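Local coordinates for protein mandalate racemase/muconate lactonizing enzyme (Unidentified, PDB 4E4U) that belongs to the mandelate racemase/muconate lactonizing enzyme family of the enolase superfamily and probably abstracts a proton alpha to a carboxylate in its substrate, at residues D143-A148 with E188-R193; K164-G169 with F206-Q211; G176-L181 with A217-K222; R223-D228 with K249-P254. All coordinates share one frame; numbering follows the deposited sequence.

How the contacts relate
All four contacts lie in the enolase C-terminal-like barrel domain, on one side of the chain's centre, and together they show how successive beta-alpha units pack. Contacts 1, 2 and 3 interleave along the chain, their first segments all preceding their second; contact 4 opens only after them. Contact 2, which pairs strands 162-165 and 203-206, is about 12 Å centre to centre from contact 1 and about 11 Å from contact 3. Helix 181-198 carries half of contact 1 and leaves F190 and C191 against contact 2, whereas helix 214-224 serves contacts 3 and 4. Barrel wall, helical layer and, through contacts 3 and 4, neighbouring subunits are thereby joined.

Contact 1 (D143-A148 with E188-R193); sequences DDPDLA and ELFCRR
P145, in the first turn of helix 145-158, lies over the aromatic face of F190 on helix 181-198. The apolar part of the contact centres on that ring: P145 CA sits 3.7 Å from the F190 ring centroid, close to the ring normal, a CH-pi interaction in which the two side chains cross at about a right angle. A148 CB touches F190 CE2 at 3.6 Å, and D143 O approaches the ring at its edge, 3.4 Å from CE1. Beside the ring, P145 CG meets L189 CD2 at 3.9 Å.

The charged part is a salt bridge between D146 OD1 and R193 NH1, 2.7 Å long, in the described one of two modelled R193 conformers. Carboxylate and guanidinium planes are only 3° apart, yet the bond is bent, with an N-H...O angle of 131°. The R193 chain bends at chi2 (-69°), which sets CD 3.5 Å from D146 OD1. Within 143-148, D144 is the N-cap: its OD1 accepts from D146 N at 2.9 Å and from L147 N.

F190 also rests on F165 of strand 162-165 and C191 touches strand 203-206; helix 181-198 thus packs on both strands while meeting helix 145-158 in the outer helical layer.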
loop_
_atom_site.group_PDB
_atom_site.type_symbol
_atom_site.label_atom_id
_atom_site.label_comp_id
_atom_site.label_asym_id
_atom_site.label_seq_id
_atom_site.Cartn_x
_atom_site.Cartn_y
_atom_site.Cartn_z
ATOM N N ASP A 143 18.146 15.205 37.485
ATOM C CA ASP A 143 16.838 14.927 38.067
ATOM C C ASP A 143 16.047 16.197 38.397
ATOM O O ASP A 143 14.814 16.177 38.443
ATOM C CB ASP A 143 17.017 14.061 39.317
ATOM C CG ASP A 143 15.737 13.900 40.109
ATOM O OD1 ASP A 143 14.837 13.165 39.651
ATOM O OD2 ASP A 143 15.639 14.501 41.202
ATOM N N ASP A 144 16.761 17.299 38.605
ATOM C CA ASP A 144 16.159 18.542 39.074
ATOM C C ASP A 144 15.810 19.461 37.904
ATOM O O ASP A 144 16.702 19.974 37.234
ATOM C CB ASP A 144 17.145 19.241 40.015
ATOM C CG ASP A 144 16.533 20.414 40.763
ATOM O OD1 ASP A 144 15.671 21.119 40.203
ATOM O OD2 ASP A 144 16.936 20.640 41.922
ATOM N N PRO A 145 14.508 19.693 37.665
ATOM C CA PRO A 145 14.106 20.515 36.514
ATOM C C PRO A 145 14.494 21.982 36.653
ATOM O O PRO A 145 14.711 22.651 35.648
ATOM C CB PRO A 145 12.581 20.380 36.500
ATOM C CG PRO A 145 12.212 20.030 37.892
ATOM C CD PRO A 145 13.344 19.184 38.411
ATOM N N ASP A 146 14.572 22.479 37.883
ATOM C CA ASP A 146 14.935 23.874 38.099
ATOM C C ASP A 146 16.429 24.115 37.867
ATOM O O ASP A 146 16.815 25.149 37.319
ATOM C CB ASP A 146 14.491 24.328 39.489
ATOM C CG ASP A 146 12.979 24.339 39.631
ATOM O OD1 ASP A 146 12.300 24.860 38.721
ATOM O OD2 ASP A 146 12.470 23.818 40.646
ATOM N N LEU A 147 17.268 23.159 38.265
ATOM C CA LEU A 147 18.694 23.229 37.949
ATOM C C LEU A 147 18.899 23.171 36.440
ATOM O O LEU A 147 19.745 23.882 35.897
ATOM C CB LEU A 147 19.471 22.090 38.609
ATOM C CG LEU A 147 19.834 22.210 40.083
ATOM C CD1 LEU A 147 20.599 20.973 40.505
ATOM C CD2 LEU A 147 20.660 23.467 40.336
ATOM N N ALA A 148 18.135 22.312 35.768
ATOM C CA ALA A 148 18.195 22.225 34.312
ATOM C C ALA A 148 17.816 23.570 33.690
ATOM O O ALA A 148 18.493 24.057 32.781
ATOM C CB ALA A 148 17.284 21.117 33.801
ATOM N N GLU A 188 7.406 16.233 31.254
ATOM C CA GLU A 188 6.616 17.415 30.957
ATOM C C GLU A 188 7.108 18.612 31.774
ATOM O O GLU A 188 7.218 19.728 31.253
ATOM C CB GLU A 188 5.148 17.129 31.272
ATOM C CG GLU A 188 4.181 17.769 30.324
ATOM C CD GLU A 188 2.738 17.474 30.670
ATOM O OE1 GLU A 188 2.400 16.313 31.028
ATOM O OE2 GLU A 188 1.935 18.415 30.568
ATOM N N LEU A 189 7.400 18.379 33.054
ATOM C CA LEU A 189 7.856 19.443 33.950
ATOM C C LEU A 189 9.211 20.013 33.533
ATOM O O LEU A 189 9.425 21.224 33.608
ATOM C CB LEU A 189 7.908 18.948 35.396
ATOM C CG LEU A 189 8.259 20.020 36.426
ATOM C CD1 LEU A 189 7.250 21.162 36.379
ATOM C CD2 LEU A 189 8.320 19.422 37.818
ATOM N N PHE A 190 10.128 19.150 33.097
ATOM C CA PHE A 190 11.405 19.627 32.572
ATOM C C PHE A 190 11.177 20.555 31.386
ATOM O O PHE A 190 11.766 21.637 31.311
ATOM C CB PHE A 190 12.300 18.463 32.149
ATOM C CG PHE A 190 13.290 18.043 33.196
ATOM C CD1 PHE A 190 12.876 17.346 34.329
ATOM C CD2 PHE A 190 14.639 18.321 33.039
ATOM C CE1 PHE A 190 13.794 16.942 35.291
ATOM C CE2 PHE A 190 15.561 17.930 33.998
ATOM C CZ PHE A 190 15.140 17.240 35.127
ATOM N N CYS A 191 10.319 20.143 30.458
ATOM C CA CYS A 191 10.045 20.986 29.301
ATOM C C CYS A 191 9.424 22.313 29.720
ATOM O O CYS A 191 9.792 23.367 29.204
ATOM C CB CYS A 191 9.160 20.268 28.279
ATOM S SG CYS A 191 10.016 18.948 27.417
ATOM N N ARG A 192 8.498 22.262 30.673
ATOM C CA ARG A 192 7.833 23.470 31.134
ATOM C C ARG A 192 8.835 24.448 31.740
ATOM O O ARG A 192 8.841 25.637 31.398
ATOM C CB ARG A 192 6.763 23.123 32.165
ATOM C CG ARG A 192 5.979 24.328 32.639
ATOM C CD ARG A 192 4.925 23.936 33.663
ATOM N NE ARG A 192 4.188 25.098 34.146
ATOM C CZ ARG A 192 2.998 25.469 33.684
ATOM N NH1 ARG A 192 2.406 24.762 32.729
ATOM N NH2 ARG A 192 2.395 26.543 34.176
ATOM N N ARG A 193 9.680 23.944 32.633
ATOM C CA ARG A 193 10.640 24.798 33.329
ATOM C C ARG A 193 11.731 25.329 32.404
ATOM O O ARG A 193 12.109 26.494 32.499
ATOM C CB ARG A 193 11.256 24.061 34.520
ATOM C CG ARG A 193 10.256 23.702 35.612
ATOM C CD ARG A 193 9.734 24.931 36.344
ATOM N NE ARG A 193 8.602 24.594 37.207
ATOM C CZ ARG A 193 8.702 23.956 38.371
ATOM N NH1 ARG A 193 9.886 23.569 38.832
ATOM N NH2 ARG A 193 7.610 23.697 39.080
#

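Contact 2 (K164-G169 with F206-Q211); sequences KFDPAG and FGTHGQ
Strands 162-165 and 203-206 are parallel neighbours in the wall of the enolase-superfamily barrel, and D166 and G207 meet where both chains leave its C-terminal rim. F165 and F206 form a parallel bridge, and G207 N donates to F165 O at 2.8 Å. G207, the centre of an inverse gamma turn, lies against K164, whose CG is 3.7 Å from G207 CA. The amino group of K164 turns elsewhere, to Y128 and E233.

On the other face, F165 CE2 and F206 CD1 approach to 4.1 Å, the two side chains crossing at about a right angle, and P167 lies obliquely against the CE1-CZ end of F206, its CD 3.6 Å from CZ. Helix 181-198 closes over this group.

Beyond the strands the loops are tied through the carboxylate of D166, whose CG is anti to the backbone N (chi1 -178°). Its OD1 accepts from A168 N in an Asx turn. OD2 takes two donors: H209 ND1 on the anti side at 2.6 Å, with ring and carboxylate nearly coplanar, and Q211 NE2 on the syn lone pair at 2.9 Å, the amide turned 84° from the carboxylate. The same Q211 NE2 also donates to G169 O, 2.9 Å away and almost perfectly straight at 179°.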
loop_
_atom_site.group_PDB
_atom_site.type_symbol
_atom_site.label_atom_id
_atom_site.label_comp_id
_atom_site.label_asym_id
_atom_site.label_seq_id
_atom_site.Cartn_x
_atom_site.Cartn_y
_atom_site.Cartn_z
ATOM N N LYS A 164 19.707 20.451 25.027
ATOM C CA LYS A 164 19.198 19.081 25.071
ATOM C C LYS A 164 19.224 18.517 26.492
ATOM O O LYS A 164 20.102 18.843 27.287
ATOM C CB LYS A 164 20.001 18.186 24.126
ATOM C CG LYS A 164 19.392 16.804 23.927
ATOM C CD LYS A 164 19.861 16.162 22.623
ATOM C CE LYS A 164 21.137 15.367 22.810
ATOM N NZ LYS A 164 21.560 14.646 21.567
ATOM N N PHE A 165 18.257 17.660 26.804
ATOM C CA PHE A 165 18.158 17.046 28.135
ATOM C C PHE A 165 17.338 15.765 28.013
ATOM O O PHE A 165 16.510 15.643 27.107
ATOM C CB PHE A 165 17.533 18.015 29.163
ATOM C CG PHE A 165 16.280 18.678 28.674
ATOM C CD1 PHE A 165 16.348 19.818 27.886
ATOM C CD2 PHE A 165 15.033 18.151 28.985
ATOM C CE1 PHE A 165 15.187 20.417 27.406
ATOM C CE2 PHE A 165 13.872 18.745 28.514
ATOM C CZ PHE A 165 13.950 19.881 27.725
ATOM N N ASP A 166 17.591 14.801 28.901
ATOM C CA ASP A 166 16.823 13.552 28.924
ATOM C C ASP A 166 16.306 13.238 30.327
ATOM O O ASP A 166 17.022 12.647 31.146
ATOM C CB ASP A 166 17.653 12.366 28.417
ATOM C CG ASP A 166 16.844 11.073 28.379
ATOM O OD1 ASP A 166 15.640 11.116 28.704
ATOM O OD2 ASP A 166 17.396 10.013 28.028
ATOM N N PRO A 167 15.050 13.619 30.606
ATOM C CA PRO A 167 14.447 13.376 31.919
ATOM C C PRO A 167 13.660 12.061 31.991
ATOM O O PRO A 167 12.907 11.851 32.948
ATOM C CB PRO A 167 13.507 14.576 32.076
ATOM C CG PRO A 167 13.048 14.849 30.679
ATOM C CD PRO A 167 14.178 14.438 29.744
ATOM N N ALA A 168 13.845 11.180 31.006
ATOM C CA ALA A 168 12.963 10.019 30.853
ATOM C C ALA A 168 13.420 8.741 31.564
ATOM O O ALA A 168 12.872 7.667 31.318
ATOM C CB ALA A 168 12.703 9.745 29.386
ATOM N N GLY A 169 14.390 8.856 32.467
ATOM C CA GLY A 169 14.773 7.724 33.294
ATOM C C GLY A 169 15.725 6.767 32.601
ATOM O O GLY A 169 16.159 7.012 31.477
ATOM N N PHE A 206 14.515 17.176 22.957
ATOM C CA PHE A 206 14.167 16.176 23.949
ATOM C C PHE A 206 15.015 14.937 23.681
ATOM O O PHE A 206 14.732 14.166 22.762
ATOM C CB PHE A 206 12.666 15.874 23.945
ATOM C CG PHE A 206 12.199 15.222 25.203
ATOM C CD1 PHE A 206 11.866 15.984 26.315
ATOM C CD2 PHE A 206 12.129 13.844 25.287
ATOM C CE1 PHE A 206 11.452 15.377 27.480
ATOM C CE2 PHE A 206 11.716 13.232 26.446
ATOM C CZ PHE A 206 11.378 13.994 27.544
ATOM N N GLY A 207 16.077 14.788 24.466
ATOM C CA GLY A 207 17.171 13.899 24.120
ATOM C C GLY A 207 17.091 12.496 24.673
ATOM O O GLY A 207 18.055 11.999 25.269
ATOM N N THR A 208 15.952 11.849 24.457
ATOM C CA THR A 208 15.746 10.477 24.905
ATOM C C THR A 208 16.745 9.498 24.276
ATOM O O THR A 208 17.420 9.818 23.281
ATOM C CB THR A 208 14.286 10.038 24.673
ATOM O OG1 THR A 208 13.674 10.898 23.699
ATOM C CG2 THR A 208 13.506 10.174 25.964
ATOM N N HIS A 209 16.829 8.314 24.876
ATOM C CA HIS A 209 17.837 7.297 24.562
ATOM C C HIS A 209 17.181 5.941 24.244
ATOM O O HIS A 209 17.704 4.887 24.610
ATOM C CB HIS A 209 18.783 7.104 25.757
ATOM C CG HIS A 209 19.768 8.216 25.963
ATOM N ND1 HIS A 209 19.466 9.368 26.650
ATOM C CD2 HIS A 209 21.074 8.319 25.608
ATOM C CE1 HIS A 209 20.533 10.147 26.697
ATOM N NE2 HIS A 209 21.520 9.534 26.072
ATOM N N GLY A 210 16.027 5.953 23.587
ATOM C CA GLY A 210 15.364 4.708 23.238
ATOM C C GLY A 210 14.791 3.946 24.416
ATOM O O GLY A 210 14.718 2.718 24.369
ATOM N N GLN A 211 14.360 4.659 25.454
ATOM C CA GLN A 211 13.806 4.006 26.640
ATOM C C GLN A 211 12.511 3.257 26.352
ATOM O O GLN A 211 12.196 2.285 27.029
ATOM C CB GLN A 211 13.498 5.029 27.742
ATOM C CG GLN A 211 14.689 5.577 28.500
ATOM C CD GLN A 211 15.242 6.841 27.885
ATOM O OE1 GLN A 211 15.094 7.081 26.684
ATOM N NE2 GLN A 211 15.902 7.653 28.703
#

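Contact 3 (G176-L181 with A217-K222); sequences GHQLSL and AIRLAK
R219, on helix 214-224, meets the amide of Q178 in segment 176-181. Its chain runs straight as far as CD and then bends at chi3 (64°), which turns NE off the line of the chain. Q178 is also bent within its side chain, at chi2, and the two chains cross at about a right angle with amide and guanidinium planes 16° apart. R219 NH1 donates to Q178 OE1 at 3.0 Å, bent at 144°. The same nitrogen gives a second bond to a water 2.9 Å away, and this water in turn donates to L179 O at 2.7 Å, linking the arginine to the loop backbone.

Apolar contacts accompany the polar pair. L181 CD2 lies in the guanidinium plane at its edge, 3.5 Å from R219 NH2, while L179 CD1 meets L220 CD2 at 4.1 Å, next to L184 of helix 181-198.

The main partners of R219 lie across the subunit boundary, where NE and NH2 form salt bridges with D228 and D203 of a neighbouring subunit. With NH1 left to Q178 and the water, all three guanidinium nitrogens are engaged, so the buried charge is probably balanced chiefly by carboxylates of that subunit, while the loop contributes neutral acceptors.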
loop_
_atom_site.group_PDB
_atom_site.type_symbol
_atom_site.label_atom_id
_atom_site.label_comp_id
_atom_site.label_asym_id
_atom_site.label_seq_id
_atom_site.Cartn_x
_atom_site.Cartn_y
_atom_site.Cartn_z
ATOM N N GLY A 176 12.668 -1.541 24.774
ATOM C CA GLY A 176 11.791 -0.506 25.294
ATOM C C GLY A 176 10.860 -0.936 26.411
ATOM O O GLY A 176 10.503 -2.111 26.532
ATOM N N HIS A 177 10.462 0.036 27.226
ATOM C CA HIS A 177 9.502 -0.197 28.295
ATOM C C HIS A 177 8.450 0.919 28.295
ATOM O O HIS A 177 8.468 1.810 27.439
ATOM C CB HIS A 177 10.206 -0.340 29.649
ATOM C CG HIS A 177 11.083 0.822 29.997
ATOM N ND1 HIS A 177 12.456 0.766 29.920
ATOM C CD2 HIS A 177 10.775 2.076 30.402
ATOM C CE1 HIS A 177 12.962 1.933 30.282
ATOM N NE2 HIS A 177 11.961 2.746 30.578
ATOM N N GLN A 178 7.523 0.858 29.240
ATOM C CA GLN A 178 6.409 1.802 29.292
ATOM C C GLN A 178 6.618 2.751 30.471
ATOM O O GLN A 178 6.524 2.336 31.630
ATOM C CB GLN A 178 5.090 1.030 29.420
ATOM C CG GLN A 178 3.826 1.889 29.429
ATOM C CD GLN A 178 3.310 2.286 28.043
ATOM O OE1 GLN A 178 2.841 3.412 27.858
ATOM N NE2 GLN A 178 3.339 1.356 27.087
ATOM N N LEU A 179 6.918 4.018 30.182
ATOM C CA LEU A 179 7.213 4.984 31.243
ATOM C C LEU A 179 6.047 5.143 32.207
ATOM O O LEU A 179 4.889 5.196 31.798
ATOM C CB LEU A 179 7.535 6.361 30.663
ATOM C CG LEU A 179 8.702 6.445 29.688
ATOM C CD1 LEU A 179 8.887 7.889 29.236
ATOM C CD2 LEU A 179 9.980 5.900 30.309
ATOM N N SER A 180 6.365 5.242 33.493
ATOM C CA SER A 180 5.350 5.478 34.516
ATOM C C SER A 180 4.774 6.885 34.409
ATOM O O SER A 180 5.378 7.774 33.808
ATOM C CB SER A 180 5.966 5.327 35.903
ATOM O OG SER A 180 6.797 6.442 36.180
ATOM N N LEU A 181 3.614 7.092 35.021
ATOM C CA LEU A 181 3.019 8.426 35.086
ATOM C C LEU A 181 3.946 9.438 35.752
ATOM O O LEU A 181 4.028 10.581 35.314
ATOM C CB LEU A 181 1.689 8.390 35.835
ATOM C CG LEU A 181 0.566 7.680 35.086
ATOM C CD1 LEU A 181 -0.568 7.390 36.053
ATOM C CD2 LEU A 181 0.080 8.516 33.906
ATOM N N ALA A 217 6.167 6.037 23.868
ATOM C CA ALA A 217 6.692 7.224 23.194
ATOM C C ALA A 217 5.572 8.127 22.689
ATOM O O ALA A 217 5.673 9.350 22.754
ATOM C CB ALA A 217 7.622 6.836 22.059
ATOM N N ILE A 218 4.502 7.529 22.181
ATOM C CA ILE A 218 3.358 8.306 21.715
ATOM C C ILE A 218 2.644 9.022 22.870
ATOM O O ILE A 218 2.309 10.214 22.762
ATOM C CB ILE A 218 2.400 7.422 20.877
ATOM C CG1 ILE A 218 3.080 7.078 19.548
ATOM C CG2 ILE A 218 1.053 8.113 20.645
ATOM C CD1 ILE A 218 2.409 5.946 18.801
ATOM N N ARG A 219 2.431 8.321 23.984
ATOM C CA ARG A 219 1.870 8.956 25.183
ATOM C C ARG A 219 2.720 10.151 25.614
ATOM O O ARG A 219 2.196 11.218 25.938
ATOM C CB ARG A 219 1.737 7.957 26.338
ATOM C CG ARG A 219 0.577 6.988 26.179
ATOM C CD ARG A 219 0.530 5.997 27.321
ATOM N NE ARG A 219 0.263 6.629 28.614
ATOM C CZ ARG A 219 0.495 6.049 29.787
ATOM N NH1 ARG A 219 1.010 4.825 29.840
ATOM N NH2 ARG A 219 0.216 6.694 30.911
ATOM N N LEU A 220 4.040 9.978 25.587
ATOM C CA LEU A 220 4.946 11.051 25.982
ATOM C C LEU A 220 4.875 12.214 24.996
ATOM O O LEU A 220 4.782 13.372 25.395
ATOM C CB LEU A 220 6.380 10.531 26.101
ATOM C CG LEU A 220 7.436 11.601 26.409
ATOM C CD1 LEU A 220 7.093 12.390 27.675
ATOM C CD2 LEU A 220 8.821 10.958 26.520
ATOM N N ALA A 221 4.902 11.906 23.702
ATOM C CA ALA A 221 4.851 12.953 22.686
ATOM C C ALA A 221 3.622 13.851 22.847
ATOM O O ALA A 221 3.725 15.072 22.725
ATOM C CB ALA A 221 4.896 12.352 21.288
ATOM N N LYS A 222 2.463 13.262 23.140
ATOM C CA LYS A 222 1.249 14.071 23.282
ATOM C C LYS A 222 1.394 15.094 24.403
ATOM O O LYS A 222 0.887 16.203 24.285
ATOM C CB LYS A 222 0.002 13.206 23.485
ATOM C CG LYS A 222 -0.315 12.231 22.347
ATOM C CD LYS A 222 0.133 12.696 20.957
ATOM C CE LYS A 222 -0.877 13.600 20.284
ATOM N NZ LYS A 222 -0.469 13.882 18.870
HETATM O O HOH W 1 2.417 4.152 32.233
#

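Contact 4 (R223-D228 with K249-P254); sequences RLEKYD and KHTSIP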
loop_
_atom_site.group_PDB
_atom_site.type_symbol
_atom_site.label_atom_id
_atom_site.label_comp_id
_atom_site.label_asym_id
_atom_site.label_seq_id
_atom_site.Cartn_x
_atom_site.Cartn_y
_atom_site.Cartn_z
ATOM N N ARG A 223 2.102 14.727 25.467
ATOM C CA ARG A 223 2.362 15.633 26.581
ATOM C C ARG A 223 3.357 16.731 26.247
ATOM O O ARG A 223 3.278 17.837 26.791
ATOM C CB ARG A 223 2.886 14.852 27.775
ATOM C CG ARG A 223 1.842 14.004 28.463
ATOM C CD ARG A 223 2.533 13.040 29.388
ATOM N NE ARG A 223 1.642 12.241 30.223
ATOM C CZ ARG A 223 1.463 12.431 31.527
ATOM N NH1 ARG A 223 2.078 13.428 32.154
ATOM N NH2 ARG A 223 0.675 11.614 32.203
ATOM N N LEU A 224 4.299 16.423 25.362
ATOM C CA LEU A 224 5.377 17.355 25.056
ATOM C C LEU A 224 5.010 18.362 23.978
ATOM O O LEU A 224 5.667 19.399 23.851
ATOM C CB LEU A 224 6.641 16.599 24.643
ATOM C CG LEU A 224 7.208 15.637 25.688
ATOM C CD1 LEU A 224 8.537 15.087 25.199
ATOM C CD2 LEU A 224 7.357 16.309 27.056
ATOM N N GLU A 225 3.973 18.065 23.198
ATOM C CA GLU A 225 3.636 18.917 22.056
ATOM C C GLU A 225 3.393 20.378 22.434
ATOM O O GLU A 225 3.773 21.282 21.694
ATOM C CB GLU A 225 2.450 18.347 21.269
ATOM C CG GLU A 225 2.850 17.159 20.397
ATOM C CD GLU A 225 1.684 16.447 19.725
ATOM O OE1 GLU A 225 0.519 16.822 19.953
ATOM O OE2 GLU A 225 1.932 15.488 18.966
ATOM N N LYS A 226 2.791 20.614 23.595
ATOM C CA LYS A 226 2.488 21.986 23.999
ATOM C C LYS A 226 3.739 22.842 24.216
ATOM O O LYS A 226 3.643 24.065 24.259
ATOM C CB LYS A 226 1.611 22.007 25.260
ATOM C CG LYS A 226 2.305 21.505 26.526
ATOM C CD LYS A 226 1.389 21.579 27.759
ATOM C CE LYS A 226 0.377 20.434 27.816
ATOM N NZ LYS A 226 1.014 19.082 27.995
ATOM N N TYR A 227 4.905 22.208 24.332
ATOM C CA TYR A 227 6.148 22.959 24.497
ATOM C C TYR A 227 6.959 23.084 23.210
ATOM O O TYR A 227 8.058 23.626 23.221
ATOM C CB TYR A 227 6.985 22.378 25.638
ATOM C CG TYR A 227 6.209 22.425 26.924
ATOM C CD1 TYR A 227 5.862 23.648 27.491
ATOM C CD2 TYR A 227 5.777 21.263 27.549
ATOM C CE1 TYR A 227 5.119 23.715 28.652
ATOM C CE2 TYR A 227 5.043 21.320 28.727
ATOM C CZ TYR A 227 4.717 22.552 29.264
ATOM O OH TYR A 227 3.976 22.624 30.414
ATOM N N ASP A 228 6.396 22.585 22.109
ATOM C CA ASP A 228 6.988 22.692 20.766
ATOM C C ASP A 228 8.493 22.387 20.686
ATOM O O ASP A 228 9.266 23.214 20.194
ATOM C CB ASP A 228 6.689 24.077 20.163
ATOM C CG ASP A 228 7.022 24.168 18.673
ATOM O OD1 ASP A 228 6.863 23.170 17.937
ATOM O OD2 ASP A 228 7.424 25.261 18.225
ATOM N N LYS A 249 4.287 9.111 13.003
ATOM C CA LYS A 249 2.936 9.260 12.464
ATOM C C LYS A 249 1.969 9.872 13.468
ATOM O O LYS A 249 0.994 10.514 13.084
ATOM C CB LYS A 249 2.401 7.903 11.997
ATOM C CG LYS A 249 3.049 7.419 10.715
ATOM C CD LYS A 249 2.702 5.969 10.431
ATOM C CE LYS A 249 3.586 5.414 9.314
ATOM N NZ LYS A 249 3.455 3.944 9.151
ATOM N N HIS A 250 2.253 9.688 14.755
ATOM C CA HIS A 250 1.318 10.066 15.808
ATOM C C HIS A 250 1.708 11.318 16.584
ATOM O O HIS A 250 1.083 11.636 17.592
ATOM C CB HIS A 250 1.119 8.895 16.779
ATOM C CG HIS A 250 0.172 7.856 16.270
ATOM N ND1 HIS A 250 -1.183 7.923 16.487
ATOM C CD2 HIS A 250 0.383 6.736 15.534
ATOM C CE1 HIS A 250 -1.774 6.887 15.915
ATOM N NE2 HIS A 250 -0.840 6.153 15.327
ATOM N N THR A 251 2.735 12.020 16.126
ATOM C CA THR A 251 3.096 13.300 16.721
ATOM C C THR A 251 3.554 14.308 15.680
ATOM O O THR A 251 4.116 13.953 14.633
ATOM C CB THR A 251 4.162 13.159 17.840
ATOM O OG1 THR A 251 4.391 14.442 18.439
ATOM C CG2 THR A 251 5.486 12.653 17.281
ATOM N N SER A 252 3.308 15.578 15.988
ATOM C CA SER A 252 3.807 16.682 15.178
ATOM C C SER A 252 5.239 17.071 15.536
ATOM O O SER A 252 5.848 17.874 14.832
ATOM C CB SER A 252 2.891 17.897 15.325
ATOM O OG SER A 252 2.698 18.202 16.699
ATOM N N ILE A 253 5.772 16.535 16.635
ATOM C CA ILE A 253 7.156 16.838 16.995
ATOM C C ILE A 253 8.076 16.079 16.044
ATOM O O ILE A 253 7.911 14.873 15.865
ATOM C CB ILE A 253 7.476 16.393 18.434
ATOM C CG1 ILE A 253 6.488 17.008 19.429
ATOM C CG2 ILE A 253 8.925 16.730 18.788
ATOM C CD1 ILE A 253 6.567 16.405 20.825
ATOM N N PRO A 254 9.052 16.773 15.430
ATOM C CA PRO A 254 9.983 16.050 14.551
ATOM C C PRO A 254 10.700 14.922 15.284
ATOM O O PRO A 254 11.140 15.122 16.417
ATOM C CB PRO A 254 10.988 17.135 14.150
ATOM C CG PRO A 254 10.205 18.398 14.222
ATOM C CD PRO A 254 9.331 18.221 15.448
HETATM O O HOH W 2 0.221 18.577 17.649
#
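E225 OE2 is gripped by two groups of the loop 249-254: T251 OG1 donates to it at 2.7 Å, and S252 N at 3.3 Å. The hydroxyl uses the anti lone pair of OE2, whereas the amide comes from above the carboxylate plane, 48° out of it. K222, one turn earlier, adds a salt bridge to the same oxygen, so its negative charge is probably well compensated. The glutamate reaches the loop with its chain extended beyond CG (chi2 173°).

T251 OG1 works in both directions. Anti to its own backbone N (chi1 -176°), it accepts from I253 N at 3.1 Å, closing an ST turn, while it donates to E225. The carboxylate thus holds a loop whose turn is already fixed from within. On the other oxygen, OE1, a water makes a weak bond and also pairs with S252 OG at 2.7 Å.

I253 also packs on L224 and E225. Its CD1 touches L224 CB at 3.8 Å, and its CG1 lies equally far from E225 CG; L224 in turn rests on F206 of strand 203-206.

The arrangement joins consecutive beta-alpha units of the barrel: segment 223-228, which carries the last part of helix 214-224, is joined to the loop that leads from helix 241-249 into strand 255-257, on the side of the barrel where the helices return to the strands.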